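Local structure of putative nucleoprotein (Infectious salmon anemia virus, 4EWC) at residues A[385-393]-A[410-418]; A[453-462]-A[581-589]. The protein encapsidates the negative-strand viral RNA, protecting it from nucleases and forming the ribonucleoprotein that serves as template for transcription and replication. All blocks are in the same frame, centred on the assembly; numbering follows the deposited sequence.

Contact 1: A[385-393]-A[410-418]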
# COMPACT_ATOMS: atom_id res chain seq x y z
N ARG A 385 8.97 9.81 -22.24
CA ARG A 385 8.11 11.00 -22.23
C ARG A 385 6.67 10.61 -22.50
O ARG A 385 6.37 9.98 -23.51
CB ARG A 385 8.56 12.03 -23.25
CG ARG A 385 9.91 12.62 -22.97
CD ARG A 385 10.35 13.57 -24.07
NE ARG A 385 11.75 13.90 -23.90
CZ ARG A 385 12.19 14.84 -23.07
NH1 ARG A 385 11.32 15.54 -22.34
NH2 ARG A 385 13.50 15.09 -22.97
N THR A 386 5.78 10.97 -21.59
CA THR A 386 4.40 10.56 -21.69
C THR A 386 3.48 11.78 -21.70
O THR A 386 3.56 12.63 -20.83
CB THR A 386 4.00 9.67 -20.51
OG1 THR A 386 4.94 8.61 -20.39
CG2 THR A 386 2.61 9.08 -20.72
N THR A 387 2.59 11.83 -22.67
CA THR A 387 1.59 12.86 -22.70
C THR A 387 0.23 12.22 -22.43
O THR A 387 0.07 11.04 -22.66
CB THR A 387 1.62 13.67 -24.03
OG1 THR A 387 0.55 14.61 -24.03
CG2 THR A 387 1.44 12.78 -25.19
N LYS A 388 -0.72 13.01 -21.91
CA LYS A 388 -2.05 12.55 -21.50
C LYS A 388 -2.83 13.71 -20.90
O LYS A 388 -2.26 14.75 -20.56
CB LYS A 388 -1.96 11.46 -20.42
CG LYS A 388 -1.45 12.00 -19.10
CD LYS A 388 -1.56 11.00 -17.99
CE LYS A 388 -0.55 9.87 -18.11
NZ LYS A 388 -0.82 8.78 -17.13
N CYS A 389 -4.15 13.54 -20.75
CA CYS A 389 -4.99 14.51 -20.03
C CYS A 389 -5.70 13.92 -18.81
O CYS A 389 -5.86 12.70 -18.68
CB CYS A 389 -6.02 15.15 -20.95
SG CYS A 389 -7.36 14.08 -21.40
N PHE A 390 -6.12 14.81 -17.93
CA PHE A 390 -6.85 14.42 -16.73
C PHE A 390 -8.30 14.90 -16.83
O PHE A 390 -8.61 16.06 -16.54
CB PHE A 390 -6.14 14.97 -15.50
CG PHE A 390 -4.72 14.50 -15.38
CD1 PHE A 390 -4.43 13.16 -15.12
CD2 PHE A 390 -3.66 15.39 -15.58
CE1 PHE A 390 -3.11 12.73 -15.04
CE2 PHE A 390 -2.35 14.95 -15.50
CZ PHE A 390 -2.08 13.62 -15.23
N ILE A 391 -9.19 14.01 -17.26
CA ILE A 391 -10.59 14.40 -17.38
C ILE A 391 -11.46 13.53 -16.52
O ILE A 391 -11.13 12.36 -16.28
CB ILE A 391 -11.11 14.36 -18.85
CG1 ILE A 391 -10.95 12.96 -19.45
CG2 ILE A 391 -10.50 15.49 -19.67
CD1 ILE A 391 -11.59 12.81 -20.84
N PRO A 392 -12.59 14.09 -16.05
CA PRO A 392 -13.60 13.32 -15.30
C PRO A 392 -14.23 12.28 -16.21
O PRO A 392 -14.01 12.33 -17.42
CB PRO A 392 -14.64 14.39 -14.96
CG PRO A 392 -14.51 15.41 -16.07
CD PRO A 392 -13.04 15.47 -16.32
N PRO A 393 -14.99 11.35 -15.66
CA PRO A 393 -15.78 10.42 -16.48
C PRO A 393 -16.61 11.14 -17.55
O PRO A 393 -17.16 12.23 -17.31
CB PRO A 393 -16.72 9.77 -15.47
CG PRO A 393 -15.90 9.75 -14.22
CD PRO A 393 -14.99 10.97 -14.24
N MSE A 410 -10.97 25.76 -18.30
CA MSE A 410 -10.39 24.71 -17.49
C MSE A 410 -9.10 24.15 -18.06
O MSE A 410 -8.85 24.25 -19.27
CB MSE A 410 -11.41 23.60 -17.22
CG MSE A 410 -12.31 23.90 -16.05
SE MSE A 410 -13.75 22.62 -15.96
CE MSE A 410 -14.40 22.94 -14.14
N ASP A 411 -8.26 23.60 -17.19
CA ASP A 411 -7.01 23.01 -17.62
C ASP A 411 -6.99 21.55 -17.21
O ASP A 411 -6.96 21.22 -16.01
CB ASP A 411 -5.82 23.75 -16.99
CG ASP A 411 -4.52 23.42 -17.67
OD1 ASP A 411 -4.45 22.38 -18.37
OD2 ASP A 411 -3.56 24.20 -17.50
N PHE A 412 -7.01 20.67 -18.20
CA PHE A 412 -6.99 19.23 -17.91
C PHE A 412 -5.62 18.62 -18.14
O PHE A 412 -5.46 17.42 -18.00
CB PHE A 412 -8.01 18.50 -18.78
CG PHE A 412 -9.43 18.96 -18.57
CD1 PHE A 412 -9.99 19.01 -17.29
CD2 PHE A 412 -10.22 19.34 -19.65
CE1 PHE A 412 -11.31 19.41 -17.12
CE2 PHE A 412 -11.52 19.74 -19.48
CZ PHE A 412 -12.07 19.77 -18.21
N MSE A 413 -4.65 19.46 -18.52
CA MSE A 413 -3.29 19.02 -18.79
C MSE A 413 -2.38 19.09 -17.56
O MSE A 413 -1.64 18.14 -17.29
CB MSE A 413 -2.65 19.86 -19.91
CG MSE A 413 -3.36 19.84 -21.26
SE MSE A 413 -3.53 18.11 -22.17
CE MSE A 413 -1.65 17.67 -22.46
N LYS A 414 -2.44 20.20 -16.82
CA LYS A 414 -1.52 20.43 -15.70
C LYS A 414 -1.70 19.46 -14.52
O LYS A 414 -0.73 19.06 -13.89
CB LYS A 414 -1.59 21.87 -15.19
CG LYS A 414 -2.92 22.23 -14.48
CD LYS A 414 -2.88 23.59 -13.76
CE LYS A 414 -4.29 24.16 -13.55
NZ LYS A 414 -5.11 23.44 -12.51
N ASN A 415 -2.94 19.11 -14.22
CA ASN A 415 -3.26 18.17 -13.15
C ASN A 415 -4.74 17.79 -13.19
O ASN A 415 -5.44 18.10 -14.16
CB ASN A 415 -2.85 18.71 -11.78
CG ASN A 415 -3.46 20.07 -11.46
OD1 ASN A 415 -4.66 20.29 -11.66
ND2 ASN A 415 -2.64 20.97 -10.94
N GLY A 416 -5.23 17.14 -12.14
CA GLY A 416 -6.60 16.68 -12.12
C GLY A 416 -7.60 17.54 -11.35
O GLY A 416 -8.72 17.09 -11.11
N GLU A 417 -7.21 18.76 -11.00
CA GLU A 417 -8.07 19.66 -10.22
C GLU A 417 -9.45 19.92 -10.85
O GLU A 417 -10.47 19.74 -10.21
CB GLU A 417 -7.40 21.00 -9.93
CG GLU A 417 -8.25 21.93 -9.10
CD GLU A 417 -7.50 23.18 -8.66
OE1 GLU A 417 -7.62 24.21 -9.34
OE2 GLU A 417 -6.80 23.13 -7.63
N ASP A 418 -9.46 20.36 -12.09
CA ASP A 418 -10.69 20.63 -12.76
C ASP A 418 -11.47 19.36 -12.96
O ASP A 418 -12.70 19.35 -12.84
CB ASP A 418 -10.47 21.39 -14.07
CG ASP A 418 -9.80 22.74 -13.85
OD1 ASP A 418 -9.91 23.29 -12.74
OD2 ASP A 418 -9.16 23.25 -14.79
O HOH W 1 -8.15 17.84 -14.70
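The backbone carbonyl of F412 accepts the N-H of F390, with F390 N and F412 O 2.7 Å apart. The bond is nearly straight, 166° at the hydrogen. It ties the loop between helices 369-381 and 394-402 to the turn leading into helix 417-425. Two Asx turns shape that second segment. D411 OD1 accepts from M413 N, which probably helps fix the F412 peptide. N415 OD1 accepts from E417 N. G416, between them, holds the N-cap position of the helix. One water links the segments further by donating to F390 O and N415 O.

The F390 ring lies against the backbone of the turn. Its CB meets G416 CA at 3.8 Å, and its edge faces M413 O, which is 3.7 Å from F390 CE2. The F412 ring is met over one face by I391 CG2. This CH-pi contact has CG2 4.1 Å from the ring centroid, 24° off the normal. With chi1 of I391 at 58°, CG1 sits between the backbone N and the carbonyl carbon, and CG2, anti to the carbonyl carbon, is the branch that reaches the ring.

Helix 142-162 also packs on C389, F412 and M413, and helix 253-269 on T387, C389 and M413. K388 is turned away from the turn; its NZ bonds to V450 O and to S521 O of the second subunit. M413 is a selenomethionine whose chain bends at chi2 and chi3 and curls back to the loop. SE lies 4.1 Å from C389 CB, and CE ends 3.5 Å from K388 O.

Contact 2: A[453-462]-A[581-589]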
# COMPACT_ATOMS: atom_id res chain seq x y z
N ALA A 453 -3.43 2.19 -16.86
CA ALA A 453 -3.61 1.01 -16.01
C ALA A 453 -2.38 0.71 -15.15
O ALA A 453 -2.43 -0.15 -14.29
CB ALA A 453 -4.00 -0.22 -16.84
N PHE A 454 -1.29 1.42 -15.38
CA PHE A 454 -0.03 1.04 -14.76
C PHE A 454 0.37 1.96 -13.63
O PHE A 454 1.53 1.96 -13.20
CB PHE A 454 1.06 0.92 -15.82
CG PHE A 454 0.67 0.03 -16.95
CD1 PHE A 454 0.39 -1.31 -16.71
CD2 PHE A 454 0.49 0.52 -18.23
CE1 PHE A 454 -0.01 -2.13 -17.72
CE2 PHE A 454 0.08 -0.32 -19.25
CZ PHE A 454 -0.17 -1.64 -18.99
N CYS A 455 -0.61 2.72 -13.15
CA CYS A 455 -0.37 3.70 -12.09
C CYS A 455 -0.24 2.99 -10.76
O CYS A 455 -0.79 1.92 -10.58
CB CYS A 455 -1.52 4.69 -12.00
SG CYS A 455 -1.36 5.93 -10.68
N SER A 456 0.49 3.59 -9.84
CA SER A 456 0.57 3.10 -8.48
C SER A 456 -0.82 2.81 -7.90
O SER A 456 -1.76 3.60 -8.08
CB SER A 456 1.28 4.14 -7.60
OG SER A 456 0.98 3.95 -6.23
N ALA A 457 -0.95 1.67 -7.23
CA ALA A 457 -2.20 1.31 -6.57
C ALA A 457 -2.54 2.27 -5.44
O ALA A 457 -3.70 2.62 -5.26
CB ALA A 457 -2.14 -0.12 -6.05
N ASP A 458 -1.53 2.68 -4.68
CA ASP A 458 -1.73 3.66 -3.61
C ASP A 458 -2.39 4.91 -4.17
O ASP A 458 -3.32 5.45 -3.58
CB ASP A 458 -0.41 4.06 -2.97
CG ASP A 458 0.27 2.91 -2.27
OD1 ASP A 458 -0.20 2.55 -1.17
OD2 ASP A 458 1.28 2.37 -2.81
N ILE A 459 -1.90 5.36 -5.33
CA ILE A 459 -2.43 6.54 -5.97
C ILE A 459 -3.88 6.33 -6.37
O ILE A 459 -4.75 7.15 -6.01
CB ILE A 459 -1.61 6.97 -7.20
CG1 ILE A 459 -0.18 7.30 -6.80
CG2 ILE A 459 -2.25 8.20 -7.88
CD1 ILE A 459 0.68 7.77 -7.97
N ILE A 460 -4.13 5.26 -7.12
CA ILE A 460 -5.48 4.83 -7.48
C ILE A 460 -6.41 4.85 -6.26
O ILE A 460 -7.48 5.44 -6.31
CB ILE A 460 -5.51 3.38 -8.00
CG1 ILE A 460 -4.78 3.27 -9.35
CG2 ILE A 460 -6.93 2.90 -8.12
CD1 ILE A 460 -5.49 3.98 -10.46
N GLU A 461 -5.98 4.22 -5.18
CA GLU A 461 -6.82 4.15 -4.00
C GLU A 461 -7.13 5.54 -3.44
O GLU A 461 -8.27 5.84 -3.09
CB GLU A 461 -6.21 3.28 -2.91
CG GLU A 461 -7.13 3.05 -1.74
CD GLU A 461 -7.96 1.80 -1.93
OE1 GLU A 461 -7.38 0.79 -2.43
OE2 GLU A 461 -9.16 1.81 -1.56
N ASN A 462 -6.13 6.40 -3.35
CA ASN A 462 -6.41 7.76 -2.89
C ASN A 462 -7.16 8.64 -3.91
O ASN A 462 -7.83 9.59 -3.53
CB ASN A 462 -5.13 8.46 -2.44
CG ASN A 462 -4.61 7.90 -1.15
OD1 ASN A 462 -4.78 8.50 -0.08
ND2 ASN A 462 -3.97 6.74 -1.24
N ILE A 581 1.20 10.82 0.70
CA ILE A 581 1.18 9.35 0.70
C ILE A 581 2.51 8.84 0.16
O ILE A 581 3.24 9.60 -0.48
CB ILE A 581 0.04 8.74 -0.17
CG1 ILE A 581 0.28 9.00 -1.65
CG2 ILE A 581 -1.33 9.25 0.29
CD1 ILE A 581 -0.50 8.07 -2.56
N VAL A 582 2.80 7.57 0.42
CA VAL A 582 3.99 6.91 -0.13
C VAL A 582 3.63 6.05 -1.34
O VAL A 582 2.74 5.21 -1.28
CB VAL A 582 4.66 5.96 0.91
CG1 VAL A 582 5.61 4.99 0.21
CG2 VAL A 582 5.38 6.75 1.98
N ILE A 583 4.33 6.25 -2.44
CA ILE A 583 4.18 5.32 -3.56
C ILE A 583 5.03 4.08 -3.24
O ILE A 583 6.26 4.11 -3.29
CB ILE A 583 4.61 5.97 -4.90
CG1 ILE A 583 3.83 7.26 -5.12
CG2 ILE A 583 4.38 5.04 -6.07
CD1 ILE A 583 4.42 8.15 -6.18
N SER A 584 4.34 2.99 -2.89
CA SER A 584 4.98 1.78 -2.39
C SER A 584 5.70 0.98 -3.46
O SER A 584 6.69 0.31 -3.19
CB SER A 584 3.96 0.87 -1.71
OG SER A 584 2.89 0.58 -2.60
N GLY A 585 5.17 1.05 -4.67
CA GLY A 585 5.68 0.25 -5.76
C GLY A 585 4.67 -0.82 -6.13
O GLY A 585 4.72 -1.39 -7.21
N VAL A 586 3.74 -1.11 -5.22
CA VAL A 586 2.67 -2.05 -5.54
C VAL A 586 1.75 -1.40 -6.56
O VAL A 586 1.49 -0.19 -6.50
CB VAL A 586 1.85 -2.48 -4.29
CG1 VAL A 586 0.67 -3.37 -4.70
CG2 VAL A 586 2.72 -3.22 -3.32
N GLY A 587 1.27 -2.18 -7.51
CA GLY A 587 0.29 -1.67 -8.42
C GLY A 587 -0.86 -2.62 -8.55
O GLY A 587 -1.00 -3.60 -7.79
N LEU A 588 -1.72 -2.31 -9.50
CA LEU A 588 -2.69 -3.25 -9.99
C LEU A 588 -1.83 -4.36 -10.62
O LEU A 588 -0.65 -4.14 -10.90
CB LEU A 588 -3.59 -2.54 -11.01
CG LEU A 588 -4.76 -1.61 -10.57
CD1 LEU A 588 -4.46 -0.71 -9.40
CD2 LEU A 588 -5.22 -0.76 -11.71
N PHE A 589 -2.36 -5.55 -10.82
CA PHE A 589 -1.55 -6.69 -11.36
C PHE A 589 -0.41 -7.19 -10.48
O PHE A 589 0.41 -7.96 -10.95
CB PHE A 589 -0.96 -6.43 -12.75
CG PHE A 589 -1.86 -5.63 -13.63
CD1 PHE A 589 -3.04 -6.18 -14.11
CD2 PHE A 589 -1.53 -4.33 -13.97
CE1 PHE A 589 -3.88 -5.45 -14.91
CE2 PHE A 589 -2.36 -3.58 -14.79
CZ PHE A 589 -3.54 -4.15 -15.26
O HOH W 2 -0.89 -0.48 -11.96
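D458, in the first turn of helix 457-463, takes the backbone N-H of S584 on its carboxylate, with S584 N 3.1 Å from D458 OD2. The donor comes from above the carboxylate plane, 45° out of it. The other oxygen, OD1, forms a salt bridge with R469. S584 OG also lies by OD2, but the modelled spacing is too short to be trusted. S584 OG accepts V586 N in an ST turn, which shapes the loop after strand 577-583. Within segment 453-462, S456 is the N-cap residue, and its OG accepts I459 N in a weak capping bond. D458 O accepts both N462 N and N462 ND2, from opposite faces of its plane.

A backbone bond adds a second tie. A457 N donates to V586 O at 3.2 Å, nearly straight at 165°. A water donates to A453 O and C455 O and weakly accepts L588 N.

I581 packs against the amide of N462, the two side chains running opposite ways, with I581 CG2 3.5 Å from N462 OD1.

Apolar contacts fill the rest. I581 CD1 lies 4.0 Å from D458 CB. With chi1 at -55°, I583 CG2 stands anti to the backbone N and packs 3.6 Å from S456 CB. L588 CD1 lies 4.0 Å from I460 CG1. It also touches A457 CB. The F454 and F589 side chains cross obliquely, with F454 CE1 4.0 Å from F589 CE2.

The second subunit borders this contact, with its Y470 OH bonded to V582 N. D458 is buried, near a helix N-terminus and paired with R469, so its carboxylate is probably ionised.

Contact 1 closes before contact 2 opens along the chain, and both lie in the C-terminal orthomyxovirus nucleoprotein region. Their centres are about 18 Å apart and their nearest atoms about 7 Å apart, so they do not touch. K388 of contact 1 bridges part of this interval. Its NZ bonds to V450 O, just ahead of segment 453-462. Both contacts also border the second subunit. S521 of that subunit offers its backbone O to K388 and packs on I459 of contact 2. Contact 1 joins segments 17 residues apart, with helix 394-402 between them, whereas contact 2 joins segments 119 residues apart. A probable nuclear localization signal, K480-K483, falls in the chain between those of contact 2.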